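Local coordinates for putative protein-disulfide isomerase (Pseudomonas syringae pv. tomato, PDB 3GN3) that probably takes part in thiol-disulfide exchange as a member of the DsbA family, though its function has not been established, at residues Cys26-Ala32 and Ser155-Met159; Pro58-Phe62 and Phe97-Ala103; Phe62-Ile66 and Ala110-Ile116; Ala72-Leu76 and Leu125-Ala130; His93-Phe97 and Arg118-Tyr122. All coordinates share one frame; numbering follows the deposited sequence.

Contact 1: Cys26-Ala32 and Ser155-Met159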
# COMPACT_ATOMS: atom_id res chain seq x y z
N CYS A 26 -16.64 8.16 -13.92
CA CYS A 26 -17.06 6.83 -13.49
C CYS A 26 -18.49 6.88 -12.95
O CYS A 26 -18.81 7.72 -12.13
CB CYS A 26 -16.07 6.28 -12.46
SG CYS A 26 -16.73 5.15 -11.18
N PRO A 27 -19.36 5.97 -13.43
CA PRO A 27 -20.80 6.04 -13.07
C PRO A 27 -21.05 6.00 -11.56
O PRO A 27 -21.90 6.76 -11.04
CB PRO A 27 -21.41 4.81 -13.77
CG PRO A 27 -20.25 3.92 -14.12
CD PRO A 27 -19.05 4.82 -14.31
N PHE A 28 -20.31 5.14 -10.85
CA PHE A 28 -20.47 4.99 -9.41
C PHE A 28 -19.95 6.20 -8.69
O PHE A 28 -20.52 6.62 -7.67
CB PHE A 28 -19.77 3.71 -8.93
CG PHE A 28 -20.14 2.49 -9.72
CD1 PHE A 28 -21.38 1.86 -9.52
CD2 PHE A 28 -19.28 1.99 -10.70
CE1 PHE A 28 -21.76 0.72 -10.28
CE2 PHE A 28 -19.63 0.86 -11.46
CZ PHE A 28 -20.89 0.22 -11.24
N SER A 29 -18.86 6.77 -9.23
CA SER A 29 -18.27 7.99 -8.69
C SER A 29 -19.25 9.15 -8.78
O SER A 29 -19.48 9.83 -7.79
CB SER A 29 -16.96 8.35 -9.39
OG SER A 29 -15.94 7.44 -9.03
N VAL A 30 -19.85 9.33 -9.95
CA VAL A 30 -20.89 10.34 -10.21
C VAL A 30 -22.05 10.24 -9.20
O VAL A 30 -22.43 11.22 -8.55
CB VAL A 30 -21.42 10.22 -11.68
CG1 VAL A 30 -22.71 11.02 -11.88
CG2 VAL A 30 -20.33 10.66 -12.67
N LYS A 31 -22.58 9.03 -9.04
CA LYS A 31 -23.59 8.73 -8.05
C LYS A 31 -23.16 9.22 -6.64
O LYS A 31 -23.90 9.95 -5.98
CB LYS A 31 -23.87 7.23 -8.08
CG LYS A 31 -25.15 6.78 -7.45
CD LYS A 31 -25.74 5.66 -8.32
CE LYS A 31 -26.37 4.55 -7.50
NZ LYS A 31 -25.30 3.67 -6.87
N ALA A 32 -21.96 8.85 -6.19
CA ALA A 32 -21.48 9.32 -4.89
C ALA A 32 -21.26 10.83 -4.88
O ALA A 32 -21.52 11.50 -3.86
CB ALA A 32 -20.19 8.58 -4.47
N SER A 155 -13.10 2.96 -7.82
CA SER A 155 -13.76 4.24 -7.63
C SER A 155 -15.28 4.07 -7.52
O SER A 155 -15.89 3.36 -8.31
CB SER A 155 -13.38 5.22 -8.75
OG SER A 155 -13.91 4.81 -9.99
N PRO A 156 -15.90 4.73 -6.52
CA PRO A 156 -15.23 5.55 -5.51
C PRO A 156 -14.69 4.70 -4.39
O PRO A 156 -15.12 3.55 -4.24
CB PRO A 156 -16.37 6.41 -4.95
CG PRO A 156 -17.55 5.50 -5.03
CD PRO A 156 -17.36 4.73 -6.33
N THR A 157 -13.76 5.23 -3.61
CA THR A 157 -13.54 4.63 -2.30
C THR A 157 -13.60 5.69 -1.21
O THR A 157 -13.30 6.85 -1.45
CB THR A 157 -12.32 3.59 -2.23
OG1 THR A 157 -11.23 4.10 -1.46
CG2 THR A 157 -11.83 3.15 -3.55
N PHE A 158 -14.03 5.28 -0.02
CA PHE A 158 -14.32 6.20 1.06
C PHE A 158 -13.33 6.01 2.19
O PHE A 158 -13.01 4.89 2.52
CB PHE A 158 -15.75 5.95 1.59
CG PHE A 158 -16.79 5.97 0.51
CD1 PHE A 158 -17.40 7.17 0.13
CD2 PHE A 158 -17.13 4.80 -0.17
CE1 PHE A 158 -18.33 7.21 -0.88
CE2 PHE A 158 -18.08 4.81 -1.18
CZ PHE A 158 -18.68 6.02 -1.54
N MET A 159 -12.83 7.09 2.77
CA MET A 159 -11.95 7.00 3.95
C MET A 159 -12.58 7.80 5.08
O MET A 159 -13.11 8.90 4.86
CB MET A 159 -10.52 7.53 3.66
CG MET A 159 -9.71 6.67 2.68
SD MET A 159 -7.89 6.72 2.67
CE MET A 159 -7.56 8.49 2.92

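Contact 2: Pro58-Phe62 and Phe97-Ala103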
# COMPACT_ATOMS: atom_id res chain seq x y z
N PRO A 58 -6.94 4.52 -15.62
CA PRO A 58 -6.33 4.44 -16.96
C PRO A 58 -7.24 3.81 -18.00
O PRO A 58 -7.06 4.06 -19.21
CB PRO A 58 -5.09 3.57 -16.74
CG PRO A 58 -4.77 3.71 -15.30
CD PRO A 58 -6.12 3.83 -14.61
N TRP A 59 -8.22 3.01 -17.57
CA TRP A 59 -9.21 2.50 -18.52
C TRP A 59 -10.31 3.52 -18.87
O TRP A 59 -11.13 3.28 -19.76
CB TRP A 59 -9.78 1.14 -18.10
CG TRP A 59 -10.53 1.17 -16.79
CD1 TRP A 59 -11.88 1.27 -16.63
CD2 TRP A 59 -9.97 1.09 -15.47
NE1 TRP A 59 -12.20 1.25 -15.29
CE2 TRP A 59 -11.05 1.14 -14.55
CE3 TRP A 59 -8.66 0.97 -14.98
CZ2 TRP A 59 -10.86 1.11 -13.16
CZ3 TRP A 59 -8.48 0.92 -13.57
CH2 TRP A 59 -9.57 0.99 -12.69
N HIS A 60 -10.34 4.65 -18.17
CA HIS A 60 -11.11 5.83 -18.61
C HIS A 60 -10.15 6.77 -19.39
O HIS A 60 -9.48 7.61 -18.78
CB HIS A 60 -11.74 6.53 -17.39
CG HIS A 60 -12.86 5.75 -16.76
ND1 HIS A 60 -14.16 6.21 -16.74
CD2 HIS A 60 -12.88 4.53 -16.18
CE1 HIS A 60 -14.93 5.31 -16.16
NE2 HIS A 60 -14.19 4.28 -15.81
N MET A 61 -10.07 6.60 -20.71
CA MET A 61 -8.94 7.12 -21.51
C MET A 61 -8.77 8.65 -21.57
O MET A 61 -7.65 9.15 -21.77
CB MET A 61 -8.88 6.47 -22.90
CG MET A 61 -8.38 5.00 -22.88
SD MET A 61 -8.40 4.01 -24.42
CE MET A 61 -10.11 4.12 -24.97
N PHE A 62 -9.85 9.40 -21.36
CA PHE A 62 -9.71 10.84 -21.27
C PHE A 62 -9.60 11.35 -19.83
O PHE A 62 -9.71 12.56 -19.58
CB PHE A 62 -10.81 11.58 -22.05
CG PHE A 62 -10.44 11.91 -23.48
CD1 PHE A 62 -11.23 11.49 -24.54
CD2 PHE A 62 -9.27 12.62 -23.77
CE1 PHE A 62 -10.89 11.78 -25.88
CE2 PHE A 62 -8.91 12.92 -25.10
CZ PHE A 62 -9.72 12.49 -26.15
N PHE A 97 -18.08 12.00 -22.03
CA PHE A 97 -16.66 12.12 -21.74
C PHE A 97 -16.04 10.74 -21.49
O PHE A 97 -15.02 10.61 -20.82
CB PHE A 97 -16.47 13.01 -20.52
CG PHE A 97 -16.83 14.44 -20.74
CD1 PHE A 97 -15.95 15.31 -21.39
CD2 PHE A 97 -18.05 14.95 -20.25
CE1 PHE A 97 -16.28 16.66 -21.58
CE2 PHE A 97 -18.39 16.29 -20.42
CZ PHE A 97 -17.50 17.15 -21.09
N GLU A 98 -16.67 9.69 -22.02
CA GLU A 98 -16.15 8.34 -21.85
C GLU A 98 -16.20 7.58 -23.17
O GLU A 98 -16.40 8.19 -24.23
CB GLU A 98 -16.85 7.61 -20.71
CG GLU A 98 -15.88 7.12 -19.61
CD GLU A 98 -14.80 6.14 -20.13
OE1 GLU A 98 -13.74 6.57 -20.66
OE2 GLU A 98 -15.01 4.92 -19.99
N PHE A 99 -15.98 6.26 -23.12
CA PHE A 99 -15.89 5.47 -24.34
C PHE A 99 -16.77 4.23 -24.20
O PHE A 99 -16.78 3.61 -23.13
CB PHE A 99 -14.43 5.04 -24.59
CG PHE A 99 -13.48 6.17 -24.96
CD1 PHE A 99 -13.07 6.34 -26.29
CD2 PHE A 99 -12.97 7.04 -23.98
CE1 PHE A 99 -12.19 7.36 -26.65
CE2 PHE A 99 -12.09 8.07 -24.33
CZ PHE A 99 -11.70 8.24 -25.68
N GLU A 100 -17.49 3.86 -25.25
CA GLU A 100 -18.32 2.66 -25.18
C GLU A 100 -17.43 1.47 -24.85
O GLU A 100 -16.43 1.22 -25.54
CB GLU A 100 -19.13 2.45 -26.47
N HIS A 101 -17.79 0.75 -23.80
CA HIS A 101 -16.99 -0.37 -23.27
C HIS A 101 -15.53 0.02 -23.01
O HIS A 101 -14.63 -0.79 -23.21
CB HIS A 101 -17.02 -1.57 -24.23
CG HIS A 101 -18.40 -2.04 -24.57
ND1 HIS A 101 -19.23 -2.65 -23.65
CD2 HIS A 101 -19.08 -2.03 -25.74
CE1 HIS A 101 -20.37 -2.98 -24.24
NE2 HIS A 101 -20.30 -2.61 -25.51
N HIS A 102 -15.32 1.26 -22.57
CA HIS A 102 -13.98 1.84 -22.40
C HIS A 102 -13.08 1.60 -23.63
O HIS A 102 -11.87 1.48 -23.50
CB HIS A 102 -13.28 1.26 -21.15
CG HIS A 102 -14.13 1.21 -19.92
ND1 HIS A 102 -14.54 2.34 -19.25
CD2 HIS A 102 -14.57 0.16 -19.18
CE1 HIS A 102 -15.25 1.99 -18.18
NE2 HIS A 102 -15.27 0.67 -18.12
N ALA A 103 -13.68 1.54 -24.82
CA ALA A 103 -12.95 1.15 -26.03
C ALA A 103 -13.27 2.01 -27.24
O ALA A 103 -12.37 2.45 -27.96
CB ALA A 103 -13.23 -0.31 -26.36
O HOH W 1 -12.07 4.81 -21.74
O HOH W 2 -12.63 8.91 -20.24

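Contact 3: Phe62-Ile66 and Ala110-Ile116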
# COMPACT_ATOMS: atom_id res chain seq x y z
N PHE A 62 -9.85 9.40 -21.36
CA PHE A 62 -9.71 10.84 -21.27
C PHE A 62 -9.60 11.35 -19.83
O PHE A 62 -9.71 12.56 -19.58
CB PHE A 62 -10.81 11.58 -22.05
CG PHE A 62 -10.44 11.91 -23.48
CD1 PHE A 62 -11.23 11.49 -24.54
CD2 PHE A 62 -9.27 12.62 -23.77
CE1 PHE A 62 -10.89 11.78 -25.88
CE2 PHE A 62 -8.91 12.92 -25.10
CZ PHE A 62 -9.72 12.49 -26.15
N SER A 63 -9.31 10.46 -18.89
CA SER A 63 -9.29 10.83 -17.49
C SER A 63 -8.21 11.87 -17.19
O SER A 63 -8.46 12.84 -16.45
CB SER A 63 -9.10 9.60 -16.60
OG SER A 63 -9.03 9.97 -15.23
N GLY A 64 -7.02 11.66 -17.74
CA GLY A 64 -5.90 12.59 -17.52
C GLY A 64 -6.19 14.02 -17.96
O GLY A 64 -5.83 14.98 -17.27
N VAL A 65 -6.85 14.16 -19.12
CA VAL A 65 -7.25 15.47 -19.62
C VAL A 65 -8.25 16.06 -18.63
O VAL A 65 -8.06 17.17 -18.13
CB VAL A 65 -7.92 15.37 -21.00
CG1 VAL A 65 -8.42 16.73 -21.46
CG2 VAL A 65 -6.99 14.77 -22.02
N ILE A 66 -9.29 15.29 -18.34
CA ILE A 66 -10.38 15.73 -17.47
C ILE A 66 -9.92 16.06 -16.05
O ILE A 66 -10.29 17.09 -15.50
CB ILE A 66 -11.56 14.73 -17.49
CG1 ILE A 66 -12.17 14.69 -18.90
CG2 ILE A 66 -12.62 15.12 -16.43
CD1 ILE A 66 -13.03 13.46 -19.18
N ALA A 110 -12.10 12.48 -30.97
CA ALA A 110 -11.96 13.78 -30.28
C ALA A 110 -10.55 14.00 -29.80
O ALA A 110 -9.80 13.06 -29.60
CB ALA A 110 -12.94 13.90 -29.12
N THR A 111 -10.20 15.26 -29.58
CA THR A 111 -8.85 15.63 -29.18
C THR A 111 -8.87 16.17 -27.76
O THR A 111 -9.92 16.58 -27.28
CB THR A 111 -8.27 16.73 -30.11
OG1 THR A 111 -8.99 17.97 -29.91
CG2 THR A 111 -8.37 16.30 -31.58
N PRO A 112 -7.71 16.19 -27.08
CA PRO A 112 -7.67 16.89 -25.81
C PRO A 112 -8.34 18.26 -25.88
O PRO A 112 -9.07 18.63 -24.97
CB PRO A 112 -6.17 17.01 -25.55
CG PRO A 112 -5.65 15.76 -26.09
CD PRO A 112 -6.47 15.42 -27.30
N ASN A 113 -8.12 19.01 -26.97
CA ASN A 113 -8.73 20.33 -27.13
C ASN A 113 -10.25 20.28 -27.28
O ASN A 113 -10.93 21.16 -26.77
CB ASN A 113 -8.08 21.12 -28.26
CG ASN A 113 -6.86 21.90 -27.80
OD1 ASN A 113 -5.93 22.12 -28.58
ND2 ASN A 113 -6.86 22.31 -26.54
N ASP A 114 -10.77 19.25 -27.97
CA ASP A 114 -12.22 19.03 -28.03
C ASP A 114 -12.85 18.84 -26.63
O ASP A 114 -13.85 19.50 -26.29
CB ASP A 114 -12.56 17.84 -28.91
CG ASP A 114 -12.23 18.08 -30.36
OD1 ASP A 114 -12.38 19.24 -30.81
OD2 ASP A 114 -11.82 17.12 -31.06
N ILE A 115 -12.24 17.97 -25.82
CA ILE A 115 -12.63 17.70 -24.44
C ILE A 115 -12.59 18.97 -23.58
O ILE A 115 -13.53 19.25 -22.83
CB ILE A 115 -11.77 16.54 -23.83
CG1 ILE A 115 -12.00 15.22 -24.59
CG2 ILE A 115 -11.99 16.38 -22.33
CD1 ILE A 115 -13.45 14.90 -24.96
N ILE A 116 -11.53 19.75 -23.72
CA ILE A 116 -11.42 20.99 -22.96
C ILE A 116 -12.52 22.00 -23.32
O ILE A 116 -13.15 22.59 -22.43
CB ILE A 116 -10.05 21.66 -23.10
CG1 ILE A 116 -8.98 20.75 -22.49
CG2 ILE A 116 -10.06 23.04 -22.42
CD1 ILE A 116 -7.56 21.27 -22.71

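Contact 4: Ala72-Leu76 and Leu125-Ala130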
# COMPACT_ATOMS: atom_id res chain seq x y z
N ALA A 72 -7.12 22.47 -12.93
CA ALA A 72 -7.00 23.78 -13.58
C ALA A 72 -8.06 24.75 -13.05
O ALA A 72 -7.74 25.89 -12.71
CB ALA A 72 -7.07 23.67 -15.12
N ALA A 73 -9.32 24.30 -13.00
CA ALA A 73 -10.42 25.09 -12.44
C ALA A 73 -10.14 25.54 -11.01
O ALA A 73 -10.46 26.66 -10.64
CB ALA A 73 -11.73 24.32 -12.50
N ALA A 74 -9.52 24.68 -10.21
CA ALA A 74 -9.23 25.02 -8.82
C ALA A 74 -8.27 26.18 -8.70
O ALA A 74 -8.08 26.66 -7.59
CB ALA A 74 -8.71 23.82 -8.05
N THR A 75 -7.64 26.59 -9.81
CA THR A 75 -6.67 27.71 -9.81
C THR A 75 -7.29 29.05 -10.18
O THR A 75 -6.72 30.08 -9.87
CB THR A 75 -5.40 27.48 -10.71
OG1 THR A 75 -5.78 27.39 -12.10
CG2 THR A 75 -4.60 26.24 -10.28
N LEU A 76 -8.44 29.03 -10.87
CA LEU A 76 -9.28 30.21 -11.10
C LEU A 76 -9.71 30.91 -9.80
O LEU A 76 -9.52 30.37 -8.70
CB LEU A 76 -10.52 29.79 -11.88
CG LEU A 76 -10.27 29.02 -13.17
CD1 LEU A 76 -11.59 28.71 -13.90
CD2 LEU A 76 -9.31 29.79 -14.08
N LEU A 125 -16.92 27.85 -17.91
CA LEU A 125 -15.64 28.38 -17.42
C LEU A 125 -14.58 28.36 -18.52
O LEU A 125 -14.63 27.51 -19.42
CB LEU A 125 -15.14 27.59 -16.21
CG LEU A 125 -15.79 27.74 -14.85
CD1 LEU A 125 -15.30 26.61 -13.92
CD2 LEU A 125 -15.49 29.09 -14.24
N ALA A 126 -13.65 29.30 -18.45
CA ALA A 126 -12.55 29.36 -19.40
C ALA A 126 -11.38 28.62 -18.76
O ALA A 126 -10.89 29.00 -17.69
CB ALA A 126 -12.19 30.81 -19.69
N LEU A 127 -10.93 27.54 -19.40
CA LEU A 127 -9.98 26.62 -18.77
C LEU A 127 -8.64 26.49 -19.49
O LEU A 127 -7.61 26.31 -18.83
CB LEU A 127 -10.61 25.24 -18.58
CG LEU A 127 -11.83 25.18 -17.67
CD1 LEU A 127 -12.55 23.87 -17.85
CD2 LEU A 127 -11.45 25.43 -16.20
N ALA A 128 -8.69 26.56 -20.82
CA ALA A 128 -7.51 26.37 -21.68
C ALA A 128 -6.27 27.04 -21.14
O ALA A 128 -5.25 26.38 -20.94
CB ALA A 128 -7.79 26.84 -23.12
N GLU A 129 -6.34 28.33 -20.86
CA GLU A 129 -5.14 29.00 -20.39
C GLU A 129 -4.62 28.34 -19.13
O GLU A 129 -3.46 27.94 -19.09
CB GLU A 129 -5.35 30.49 -20.17
CG GLU A 129 -4.04 31.18 -19.86
CD GLU A 129 -4.19 32.67 -19.61
OE1 GLU A 129 -5.05 33.32 -20.27
OE2 GLU A 129 -3.43 33.20 -18.75
N ALA A 130 -5.48 28.21 -18.12
CA ALA A 130 -5.12 27.61 -16.84
C ALA A 130 -4.61 26.17 -16.99
O ALA A 130 -3.69 25.76 -16.28
CB ALA A 130 -6.30 27.66 -15.88

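Contact 5: His93-Phe97 and Arg118-Tyr122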
# COMPACT_ATOMS: atom_id res chain seq x y z
N HIS A 93 -22.91 15.03 -17.90
CA HIS A 93 -22.77 14.53 -19.27
C HIS A 93 -21.71 13.43 -19.30
O HIS A 93 -20.87 13.39 -20.21
CB HIS A 93 -22.38 15.67 -20.20
CG HIS A 93 -23.36 16.81 -20.22
ND1 HIS A 93 -23.27 17.88 -19.36
CD2 HIS A 93 -24.44 17.03 -21.01
CE1 HIS A 93 -24.25 18.73 -19.63
NE2 HIS A 93 -24.97 18.24 -20.62
N ARG A 94 -21.75 12.54 -18.31
CA ARG A 94 -20.71 11.55 -18.10
C ARG A 94 -20.41 10.77 -19.37
O ARG A 94 -19.26 10.68 -19.83
CB ARG A 94 -21.10 10.59 -16.97
CG ARG A 94 -19.93 9.81 -16.46
CD ARG A 94 -20.36 8.55 -15.76
NE ARG A 94 -21.12 7.69 -16.65
CZ ARG A 94 -20.59 6.89 -17.57
NH1 ARG A 94 -19.28 6.83 -17.73
NH2 ARG A 94 -21.37 6.16 -18.33
N GLU A 95 -21.46 10.23 -19.95
CA GLU A 95 -21.31 9.39 -21.10
C GLU A 95 -20.53 10.08 -22.22
O GLU A 95 -19.76 9.43 -22.92
CB GLU A 95 -22.67 8.98 -21.58
CG GLU A 95 -22.62 7.78 -22.44
CD GLU A 95 -23.97 7.14 -22.53
OE1 GLU A 95 -24.10 6.01 -22.00
OE2 GLU A 95 -24.91 7.77 -23.11
N GLU A 96 -20.71 11.38 -22.38
CA GLU A 96 -20.04 12.13 -23.45
C GLU A 96 -18.55 12.32 -23.23
O GLU A 96 -17.85 12.80 -24.11
CB GLU A 96 -20.65 13.52 -23.57
CG GLU A 96 -22.01 13.59 -24.23
CD GLU A 96 -22.66 14.94 -23.92
OE1 GLU A 96 -22.09 15.98 -24.32
OE2 GLU A 96 -23.72 14.94 -23.24
N PHE A 97 -18.08 12.00 -22.03
CA PHE A 97 -16.66 12.12 -21.74
C PHE A 97 -16.04 10.74 -21.49
O PHE A 97 -15.02 10.61 -20.82
CB PHE A 97 -16.47 13.01 -20.52
CG PHE A 97 -16.83 14.44 -20.74
CD1 PHE A 97 -15.95 15.31 -21.39
CD2 PHE A 97 -18.05 14.95 -20.25
CE1 PHE A 97 -16.28 16.66 -21.58
CE2 PHE A 97 -18.39 16.29 -20.42
CZ PHE A 97 -17.50 17.15 -21.09
N ARG A 118 -15.44 21.31 -24.66
CA ARG A 118 -16.65 20.66 -24.17
C ARG A 118 -16.94 20.94 -22.68
O ARG A 118 -18.07 21.30 -22.30
CB ARG A 118 -16.55 19.16 -24.41
CG ARG A 118 -17.85 18.40 -24.27
CD ARG A 118 -18.29 17.89 -25.60
NE ARG A 118 -18.05 16.46 -25.78
CZ ARG A 118 -17.10 15.93 -26.54
NH1 ARG A 118 -16.25 16.70 -27.19
NH2 ARG A 118 -16.99 14.62 -26.64
N ILE A 119 -15.92 20.79 -21.84
CA ILE A 119 -16.05 21.13 -20.42
C ILE A 119 -16.26 22.63 -20.23
O ILE A 119 -17.01 23.06 -19.34
CB ILE A 119 -14.81 20.65 -19.63
CG1 ILE A 119 -14.70 19.12 -19.70
CG2 ILE A 119 -14.84 21.18 -18.20
CD1 ILE A 119 -13.46 18.57 -19.03
N GLU A 120 -15.59 23.43 -21.05
CA GLU A 120 -15.78 24.88 -21.01
C GLU A 120 -17.23 25.27 -21.30
O GLU A 120 -17.82 26.02 -20.53
CB GLU A 120 -14.83 25.58 -21.97
CG GLU A 120 -13.44 25.75 -21.39
CD GLU A 120 -12.46 26.23 -22.41
OE1 GLU A 120 -11.43 26.83 -22.01
OE2 GLU A 120 -12.73 26.02 -23.62
N ARG A 121 -17.79 24.72 -22.38
CA ARG A 121 -19.19 24.91 -22.75
C ARG A 121 -20.12 24.67 -21.56
O ARG A 121 -20.85 25.57 -21.11
CB ARG A 121 -19.60 23.92 -23.83
CG ARG A 121 -20.23 24.54 -25.03
CD ARG A 121 -19.21 24.56 -26.15
NE ARG A 121 -19.00 23.20 -26.65
CZ ARG A 121 -18.01 22.82 -27.46
NH1 ARG A 121 -17.10 23.69 -27.88
NH2 ARG A 121 -17.94 21.55 -27.84
N TYR A 122 -20.05 23.43 -21.06
CA TYR A 122 -20.95 22.88 -20.07
C TYR A 122 -20.81 23.50 -18.69
O TYR A 122 -21.78 23.59 -17.95
CB TYR A 122 -20.71 21.39 -19.97
CG TYR A 122 -21.25 20.58 -21.12
CD1 TYR A 122 -22.34 21.02 -21.87
CD2 TYR A 122 -20.69 19.34 -21.42
CE1 TYR A 122 -22.85 20.25 -22.88
CE2 TYR A 122 -21.19 18.56 -22.43
CZ TYR A 122 -22.27 19.03 -23.16
OH TYR A 122 -22.75 18.27 -24.17

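Contact 1: Cys26-Ala32 and Ser155-Met159
Ser29, on the first turn of helix 27-33, comes within 5.0 Å of Pro156, CA to CA, where a cis peptide bond between Ser155 and Pro156 leads into strand 157-160. The pairing of a Cys-Pro-Phe-Ser sequence at a helix start with a cis-proline loop is consistent with the active-site region of a thioredoxin fold, as in DsbA-family proteins. Cys26 is the N-cap, and its SG accepts from Ser29 N at 3.3 Å with an N-H...S angle of 155°. Across the contact, Ser155 OG lies 3.1 Å from Cys26 SG. The hydroxyl is set there by a first torsion of 68°, which tucks it between the backbone N and the carbonyl carbon of its own residue. Ser29 OG instead approaches Ser155 CB at 3.4 Å and takes a bond from Glu23 N. The proline ring packs alongside the helix: Pro156 CD meets Phe28 CB at 3.7 Å, while Pro156 CG faces the methyl of Ala32. That methyl in turn sits at the edge of the Phe158 ring, close to its plane. The Phe28 ring leads away from the loop, and a sulfate ion, probably from the crystallisation liquor, lies about 3 Å from that side chain between nearest atoms. With serine in the position of the second cysteine of a CXXC motif, Cys26 cannot form the usual disulfide within the motif, so any exchange chemistry would probably rest on Cys26 alone.

Contact 2: Pro58-Phe62 and Phe97-Ala103
Two waters, both held by one carboxylate oxygen of Glu98, join the loop 97-103 to residues 59-62. One water donates to Glu98 OE1 and to Trp59 O (2.7 Å from the water oxygen) and accepts from Met61 N; the other donates to Glu98 OE1 and Phe97 O and accepts from Phe62 N. The second carboxylate oxygen, Glu98 OE2, receives His102 ND1 at 2.7 Å, which steadies the His102 ring. Trp59 CD1 points at the centre of one face of that ring, an edge-to-face pair with planes at 85°. The His60 ring has Glu98 OE2 and His102 ND1 over one face, and its ND1 bonds to Thr25 OG1. Further along, the Met61 chain bends at its third torsion (-55°) and brings CE over the face of Phe99, 4.0 Å from the ring centroid. Phe62 CD1 reaches Phe99 CZ at 3.5 Å, the two rings being slid apart with little overlap. The contact joins the loop between strand 48-54 and helix 63-73 to the one between helices 79-92 and 112-123; Lys141 of a neighbouring subunit adds a cation-pi contact to Trp59, and Phe97 packs against helix 112-123.

Contact 3: Phe62-Ile66 and Ala110-Ile116
Ile115 sets its CG1 over the face of Phe62 where the starts of helices 63-73 and 112-123 pack together, part of the helical domain that DsbA-family proteins carry inserted in a thioredoxin fold. CG1 of the isoleucine stands almost exactly on the ring normal, 2° off it and 3.6 Å from the centroid, so that one methylene makes a CH-pi contact with the whole ring. This follows from the Ile115 torsion of -63°, which turns CG1 away from its own carbonyl carbon and toward the phenylalanine, leaving the CG2 branch to a different set of neighbours. Ile115 CG2 meets Val65 CG1 at 3.7 Å and Ile66 CG1 at 3.8 Å, so one branch of Ile115 meets the ring that precedes helix 63-73 and the other the aliphatic side chains of its first turn. Val65 in turn bridges to Ile116, its CG1 touching the isoleucine CG1 at the longer distance of 4.2 Å, and its other methyl, CG2, approaches Pro112 CB. At the far end of the Phe62 ring, the carbonyl oxygen of Ala110 lies in the ring plane, meeting the edge at CZ, while Pro112 CD approaches CE2 at 4.1 Å. Pro112 of a neighbouring subunit also packs on Phe62, so the ring takes part in the assembly as well as in the core. Helix 112-123 begins with a capping box: Thr111 N donates to Asp114 OD2, and the return bond, Asp114 N to Thr111 OG1, measures 2.9 Å with an angle of 157°.

Contact 4: Ala72-Leu76 and Leu125-Ala130
Ala72 and Ala130 bring two helices of the helical domain close together, the C-terminal part of helix 63-73 meeting the start of helix 128-132 with CA atoms 5.4 Å apart. Such an approach is possible because only methyl groups lie between the backbones; Ala72 CB and Ala130 CB are 4.1 Å apart. Ala73 extends this tight part on the buried side, where its CB meets Leu127 CD2 at 3.9 Å and Val86 of helix 79-92 packs on both residues. Toward solvent, longer and more exposed side chains carry the contact. A type I turn from Ala73 to Leu76 follows and sets Leu76 over the opposing loop. CD1 of Leu76 touches Leu125 CD2 at 3.9 Å and also nears Leu127 CD2, whereas its CD2 turns to the methyl of Ala130. The leucine side chains of 76 and 125 meet at a slant, and exposed Ala126 borders them through its carbonyl oxygen, 3.9 Å from Leu76 CD1. Glu120 OE1, on the preceding helix, accepts from the backbone N atoms of Leu127 and Ala128 and so anchors the segment 125-130. On the solvent side, Thr75 folds its hydroxyl back on Ala72 O with a first torsion of 64°; this oxygen of Ala72 takes both Thr75 OG1, on a lone pair and at a length the model leaves uncertain, and Thr75 N, at 3.0 Å.

Contact 5: His93-Phe97 and Arg118-Tyr122
A helix exit followed by a short 3-10 turn, residues 93-97, is clasped against helix 112-123 by a stacked pair of rings, His93 on Tyr122. The rings lie face to face with their planes only 3° apart and their centroids at 3.7 Å, an overlap so full that each covers the other's centre. His93 is itself fixed in rotation, since its ND1 bonds to Ala89 O one turn back. At the edge of the tyrosine, in its plane, comes the carboxylate of Glu96, whose own plane stands steeply to the ring. Tyr122 OH donates to Glu96 OE1, but the modelled separation of 2.4 Å is so short that its exact value is doubtful. One turn earlier on the helix, Arg118 NH2 donates to the backbone oxygen of Glu96 at 3.2 Å, with an angle of 142°, so the same glutamate is held through both side chain and main chain. The arginine doubles as an apolar partner: its CG, rather than the guanidinium, does the touching and approaches Phe97 CZ at 3.4 Å. Ile119 CG1 meets Phe97 CE1 at 3.5 Å, and Tyr122 CD2 lies near the plane of the Phe97 ring at its edge. Phe97 thus fills the space between helix 112-123, Ile66 of helix 63-73 and Val90 of helix 79-92, whereas Arg94, on the turn, reaches toward helix 27-33.

Overall arrangement
From the N terminus the chain enters contact 1 at Cys26 and returns to it only at Ser155; this contact, in the thioredoxin part of the fold, closes a long loop, about half of it helix, that holds the other four contacts. Contacts 2 and 3 leave from neighbouring residues, share Phe62, and close at 97-103 and 110-116; both touch the same neighbouring subunit. Contact 4 starts in the C-terminal part of helix 63-73 and closes at 125-130, with contact 5 nested inside it. Contacts 2 and 3 each cross contacts 4 and 5, so the inserted helices are interlaced. Arg94 and His60 pack on the Cys26 region, linking both parts.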